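Local coordinates for protein putative glucoamylase (Bacteroides uniformis, PDB 4GL3) that probably hydrolyses glycosidic bonds of glucan-type carbohydrates, as a putative glucoamylase of a family in the six-hairpin clan, at residues 50-55 / 103-108; 264-269 / 413-418. All blocks are in the same frame, centred on the assembly; numbering follows the deposited sequence.

Contacts 1 and 2 use antiparallel pairing in two settings. They lie on opposite sides of the chain's centre, contact centres about 34 Å apart, sharing no helix or strand. Contact 1 pairs two strands of a small sheet, mixing a buried patch, a ring face and a charged end. Contact 2 joins the loops before helix 271-288 and after helix 404-412 by one bridge of exposed Lys265 and Thr416, buried Phe415 beside it. Both are partly buried, but contact 2 is more superficial: three of seven touching residues are exposed, none in contact 1. Four backbone bonds, an amide-carboxylate bond and a salt bridge hold contact 1; two backbone bonds, one aromatic ring and a water hold contact 2.

Contact 1. Residues 50-55 / 103-108; sequences ETATIG and HWMNGK
Ala52 and Met105, a selenomethionine, form the hydrogen-bonded pair at the middle of this antiparallel pairing: Ala52 N donates to Met105 O at 2.8 Å, and Met105 N returns a bond to Ala52 O at 3.1 Å. Gly107 N to Glu50 O and Ile54 N to His103 O continue the pattern at its two ends, the latter nearly straight at 171°.

Charged and polar groups gather round Glu50. Its OE2 forms a salt bridge with Lys108 NZ at 3.2 Å, the ammonium approaching from above the carboxylate plane. OE1 accepts from Asn106 ND2, also at 3.2 Å, on its anti side, and one water joins the same two atoms. Asn106 is steadied in turn by an Asx turn, its OD1 accepting from Lys108 N. An alanine in place of Glu50 would probably leave Lys108 NZ without this countercharge and Asn106 ND2 without its carboxylate acceptor.

Apolar and aromatic contacts follow. Thr51 CG2, anti to its backbone N, sits over the five-membered ring of Trp104 in a CH-pi contact, 3.7 Å from the centroid, while the polar Thr53 OG1 lies in the ring plane at that indole's edge. Beyond Ala52, Ile54 at the start of the helix brings CD1 to 3.8 Å from Met105 CE.

Strand 112-113 adjoins 104-106, making 51-53 an outer strand, and Phe115 stacks on His103, whose side chain lies near bound glycerol, probably from the crystallisation liquor. Ile54 begins helix 54-69 and packs against Leu89 of helix 75-90 and Met130 of helix 124-140.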
loop_
_atom_site.group_PDB
_atom_site.type_symbol
_atom_site.label_atom_id
_atom_site.label_comp_id
_atom_site.label_asym_id
_atom_site.label_seq_id
_atom_site.Cartn_x
_atom_site.Cartn_y
_atom_site.Cartn_z
ATOM N N GLU A 50 0.392 -21.644 3.352
ATOM C CA GLU A 50 0.147 -21.230 4.739
ATOM C C GLU A 50 0.341 -19.746 5.041
ATOM O O GLU A 50 -0.077 -19.292 6.111
ATOM C CB GLU A 50 1.113 -21.990 5.663
ATOM C CG GLU A 50 1.144 -23.507 5.464
ATOM C CD GLU A 50 -0.107 -24.166 6.025
ATOM O OE1 GLU A 50 -0.317 -24.121 7.257
ATOM O OE2 GLU A 50 -0.895 -24.732 5.245
ATOM N N THR A 51 1.033 -19.023 4.164
ATOM C CA THR A 51 1.494 -17.656 4.444
ATOM C C THR A 51 0.468 -16.577 4.177
ATOM O O THR A 51 -0.101 -16.521 3.093
ATOM C CB THR A 51 2.712 -17.332 3.581
ATOM O OG1 THR A 51 3.621 -18.382 3.778
ATOM C CG2 THR A 51 3.379 -15.949 3.966
ATOM N N ALA A 52 0.204 -15.762 5.186
ATOM C CA ALA A 52 -0.637 -14.555 5.063
ATOM C C ALA A 52 0.276 -13.366 5.278
ATOM O O ALA A 52 1.211 -13.409 6.096
ATOM C CB ALA A 52 -1.738 -14.562 6.098
ATOM N N THR A 53 0.044 -12.292 4.542
ATOM C CA THR A 53 0.823 -11.083 4.732
ATOM C C THR A 53 -0.010 -9.978 5.344
ATOM O O THR A 53 -1.130 -9.700 4.910
ATOM C CB THR A 53 1.542 -10.700 3.436
ATOM O OG1 THR A 53 2.452 -9.632 3.712
ATOM C CG2 THR A 53 0.529 -10.362 2.299
ATOM N N ILE A 54 0.515 -9.340 6.382
ATOM C CA ILE A 54 -0.293 -8.357 7.133
ATOM C C ILE A 54 -0.553 -7.059 6.397
ATOM O O ILE A 54 -1.699 -6.572 6.450
ATOM C CB ILE A 54 0.268 -8.126 8.565
ATOM C CG1 ILE A 54 -0.068 -9.372 9.446
ATOM C CG2 ILE A 54 -0.212 -6.821 9.210
ATOM C CD1 ILE A 54 -1.525 -9.555 9.934
ATOM N N GLY A 55 0.469 -6.449 5.797
ATOM C CA GLY A 55 0.301 -5.213 5.020
ATOM C C GLY A 55 -0.623 -5.402 3.816
ATOM O O GLY A 55 -1.567 -4.624 3.586
ATOM N N HIS A 103 5.217 -9.356 9.899
ATOM C CA HIS A 103 5.054 -9.184 8.452
ATOM C C HIS A 103 4.226 -10.377 7.926
ATOM O O HIS A 103 3.243 -10.188 7.220
ATOM C CB HIS A 103 6.434 -9.066 7.837
ATOM C CG HIS A 103 6.475 -8.789 6.358
ATOM N ND1 HIS A 103 7.631 -8.327 5.738
ATOM C CD2 HIS A 103 5.555 -8.949 5.375
ATOM C CE1 HIS A 103 7.395 -8.193 4.436
ATOM N NE2 HIS A 103 6.147 -8.571 4.189
ATOM N N TRP A 104 4.653 -11.591 8.256
ATOM C CA TRP A 104 3.972 -12.815 7.830
ATOM C C TRP A 104 3.443 -13.589 9.035
ATOM O O TRP A 104 4.099 -13.643 10.063
ATOM C CB TRP A 104 4.944 -13.726 7.088
ATOM C CG TRP A 104 5.291 -13.308 5.686
ATOM C CD1 TRP A 104 4.727 -12.333 4.964
ATOM C CD2 TRP A 104 6.274 -13.915 4.851
ATOM N NE1 TRP A 104 5.290 -12.278 3.710
ATOM C CE2 TRP A 104 6.248 -13.239 3.619
ATOM C CE3 TRP A 104 7.176 -14.971 5.030
ATOM C CZ2 TRP A 104 7.087 -13.571 2.549
ATOM C CZ3 TRP A 104 8.005 -15.327 3.954
ATOM C CH2 TRP A 104 7.955 -14.615 2.733
HETATM N N MSE A 105 2.265 -14.176 8.883
HETATM C CA MSE A 105 1.723 -15.155 9.823
HETATM C C MSE A 105 1.019 -16.287 9.094
HETATM O O MSE A 105 0.680 -16.186 7.877
HETATM C CB MSE A 105 0.718 -14.510 10.815
HETATM C CG MSE A 105 -0.467 -13.881 10.205
HETATM SE SE MSE A 105 -1.853 -13.351 11.494
HETATM C CE MSE A 105 -0.776 -12.179 12.575
ATOM N N ASN A 106 0.836 -17.383 9.815
ATOM C CA ASN A 106 0.133 -18.508 9.267
ATOM C C ASN A 106 -1.341 -18.113 9.161
ATOM O O ASN A 106 -1.941 -17.734 10.161
ATOM C CB ASN A 106 0.364 -19.718 10.139
ATOM C CG ASN A 106 -0.293 -20.959 9.620
ATOM O OD1 ASN A 106 -1.516 -21.003 9.423
ATOM N ND2 ASN A 106 0.491 -22.010 9.460
ATOM N N GLY A 107 -1.907 -18.191 7.958
ATOM C CA GLY A 107 -3.292 -17.757 7.711
ATOM C C GLY A 107 -4.389 -18.659 8.289
ATOM O O GLY A 107 -5.538 -18.302 8.281
ATOM N N LYS A 108 -4.008 -19.834 8.791
ATOM C CA LYS A 108 -4.906 -20.705 9.516
ATOM C C LYS A 108 -4.710 -20.590 11.042
ATOM O O LYS A 108 -5.668 -20.508 11.743
ATOM C CB LYS A 108 -4.726 -22.177 9.119
ATOM C CG LYS A 108 -4.560 -22.465 7.628
ATOM C CD LYS A 108 -4.390 -23.977 7.393
ATOM C CE LYS A 108 -4.582 -24.407 5.937
ATOM N NZ LYS A 108 -3.820 -23.566 4.968
HETATM O O HOH W 1 -1.168 -24.717 9.489
#

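Contact 2. Residues 264-269 / 413-418; sequences LKDRYA and LGFTSP
Lys265 and Thr416 pair as a single antiparallel bridge, with Lys265 N donating to Thr416 O at 3.1 Å and Thr416 N to Lys265 O at 2.9 Å, while the touching parts of the two loops run 165° apart.

Beside this bridge, the Phe415 ring carries most of the side-chain contact. Asp266 CB stands over the centre of one ring face in a CH-pi contact, 3.8 Å from the centroid and 11° off the normal. Leu264 approaches the same ring obliquely, its CD1 reaching CD2 of Phe415 at 3.6 Å, and that methyl also meets Ser417 CB.

The chain arrives at this site from helix 404-412 through a Schellman motif, in which Gly414 takes a positive phi. The carbonyl of the preceding Leu413 accepts from a water that itself accepts from Arg267 N, so a second, solvent-mediated link joins the loops.

Asp266 also forms a turn. Chi1 of 66° sets its CG between the backbone N and carbonyl carbon, nearer than CB to the turn amides. OD1 accepts from Tyr268 N, above the carboxylate plane, and from Ala269 N, nearly along the C-O axis, each at 2.9 Å, an Asx turn within an Asx motif. OD2 is held by the hydroxyls of Tyr216 and Tyr271, an environment likely to favour the charged carboxylate. Phe415 also touches His197 and Ile201 of helix 197-205, and Tyr216 of helix 213-220.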
loop_
_atom_site.group_PDB
_atom_site.type_symbol
_atom_site.label_atom_id
_atom_site.label_comp_id
_atom_site.label_asym_id
_atom_site.label_seq_id
_atom_site.Cartn_x
_atom_site.Cartn_y
_atom_site.Cartn_z
ATOM N N LEU A 264 -2.888 18.120 0.408
ATOM C CA LEU A 264 -2.134 17.798 1.633
ATOM C C LEU A 264 -0.763 18.462 1.641
ATOM O O LEU A 264 -0.005 18.307 0.700
ATOM C CB LEU A 264 -1.992 16.288 1.773
ATOM C CG LEU A 264 -1.473 15.763 3.131
ATOM C CD1 LEU A 264 -2.527 15.976 4.212
ATOM C CD2 LEU A 264 -1.066 14.283 2.957
ATOM N N LYS A 265 -0.459 19.214 2.708
ATOM C CA LYS A 265 0.774 19.994 2.806
ATOM C C LYS A 265 1.298 19.971 4.238
ATOM O O LYS A 265 0.520 20.138 5.169
ATOM C CB LYS A 265 0.540 21.463 2.440
ATOM C CG LYS A 265 0.043 21.746 1.012
ATOM C CD LYS A 265 0.107 23.263 0.747
ATOM C CE LYS A 265 -0.111 23.681 -0.702
ATOM N NZ LYS A 265 -1.448 23.259 -1.180
ATOM N N ASP A 266 2.605 19.794 4.424
ATOM C CA ASP A 266 3.230 20.029 5.743
ATOM C C ASP A 266 4.339 21.025 5.486
ATOM O O ASP A 266 4.377 21.628 4.396
ATOM C CB ASP A 266 3.681 18.735 6.427
ATOM C CG ASP A 266 4.809 18.024 5.697
ATOM O OD1 ASP A 266 5.317 18.564 4.684
ATOM O OD2 ASP A 266 5.135 16.891 6.109
ATOM N N ARG A 267 5.228 21.242 6.451
ATOM C CA ARG A 267 6.263 22.263 6.256
ATOM C C ARG A 267 7.311 21.826 5.234
ATOM O O ARG A 267 8.091 22.607 4.882
ATOM C CB ARG A 267 6.939 22.662 7.586
ATOM C CG ARG A 267 7.848 21.608 8.200
ATOM C CD ARG A 267 8.645 22.151 9.400
ATOM N NE ARG A 267 7.834 22.158 10.620
ATOM C CZ ARG A 267 8.307 22.086 11.879
ATOM N NH1 ARG A 267 9.612 21.988 12.147
ATOM N NH2 ARG A 267 7.458 22.095 12.909
ATOM N N TYR A 268 7.339 20.570 4.816
ATOM C CA TYR A 268 8.343 20.059 3.905
ATOM C C TYR A 268 7.834 19.957 2.473
ATOM O O TYR A 268 8.596 20.174 1.576
ATOM C CB TYR A 268 8.818 18.661 4.350
ATOM C CG TYR A 268 9.260 18.666 5.806
ATOM C CD1 TYR A 268 10.374 19.385 6.203
ATOM C CD2 TYR A 268 8.537 18.012 6.774
ATOM C CE1 TYR A 268 10.756 19.446 7.539
ATOM C CE2 TYR A 268 8.922 18.056 8.101
ATOM C CZ TYR A 268 10.004 18.800 8.477
ATOM O OH TYR A 268 10.368 18.846 9.792
ATOM N N ALA A 269 6.582 19.590 2.242
ATOM C CA ALA A 269 6.136 19.412 0.863
ATOM C C ALA A 269 4.637 19.604 0.647
ATOM O O ALA A 269 3.811 19.535 1.593
ATOM C CB ALA A 269 6.533 18.038 0.338
ATOM N N LEU A 413 1.141 17.267 13.557
ATOM C CA LEU A 413 2.321 17.287 12.742
ATOM C C LEU A 413 2.402 18.515 11.834
ATOM O O LEU A 413 3.353 18.644 11.111
ATOM C CB LEU A 413 2.459 16.001 11.934
ATOM C CG LEU A 413 2.663 14.733 12.745
ATOM C CD1 LEU A 413 2.834 13.539 11.820
ATOM C CD2 LEU A 413 3.809 14.901 13.741
ATOM N N GLY A 414 1.432 19.430 11.910
ATOM C CA GLY A 414 1.496 20.667 11.180
ATOM C C GLY A 414 0.894 20.598 9.792
ATOM O O GLY A 414 1.118 21.482 8.993
ATOM N N PHE A 415 0.105 19.589 9.483
ATOM C CA PHE A 415 -0.455 19.502 8.114
ATOM C C PHE A 415 -1.630 20.444 7.923
ATOM O O PHE A 415 -2.327 20.735 8.880
ATOM C CB PHE A 415 -0.984 18.127 7.797
ATOM C CG PHE A 415 0.065 17.125 7.479
ATOM C CD1 PHE A 415 0.771 16.499 8.496
ATOM C CD2 PHE A 415 0.362 16.820 6.177
ATOM C CE1 PHE A 415 1.726 15.538 8.199
ATOM C CE2 PHE A 415 1.320 15.898 5.871
ATOM C CZ PHE A 415 2.002 15.238 6.893
ATOM N N THR A 416 -1.820 20.918 6.684
ATOM C CA THR A 416 -3.088 21.511 6.232
ATOM C C THR A 416 -3.656 20.574 5.132
ATOM O O THR A 416 -2.912 19.814 4.459
ATOM C CB THR A 416 -2.906 22.925 5.665
ATOM O OG1 THR A 416 -1.924 22.847 4.636
ATOM C CG2 THR A 416 -2.444 23.956 6.751
ATOM N N SER A 417 -4.979 20.580 4.994
ATOM C CA SER A 417 -5.684 19.692 4.035
ATOM C C SER A 417 -7.115 20.234 3.884
ATOM O O SER A 417 -7.651 20.829 4.824
ATOM C CB SER A 417 -5.710 18.247 4.571
ATOM O OG SER A 417 -6.572 17.394 3.816
ATOM N N PRO A 418 -7.743 20.024 2.727
ATOM C CA PRO A 418 -9.159 20.396 2.648
ATOM C C PRO A 418 -10.047 19.620 3.625
ATOM O O PRO A 418 -11.140 20.068 3.917
ATOM C CB PRO A 418 -9.555 20.072 1.206
ATOM C CG PRO A 418 -8.468 19.233 0.641
ATOM C CD PRO A 418 -7.226 19.466 1.465
HETATM O O HOH W 2 4.814 20.248 9.228
#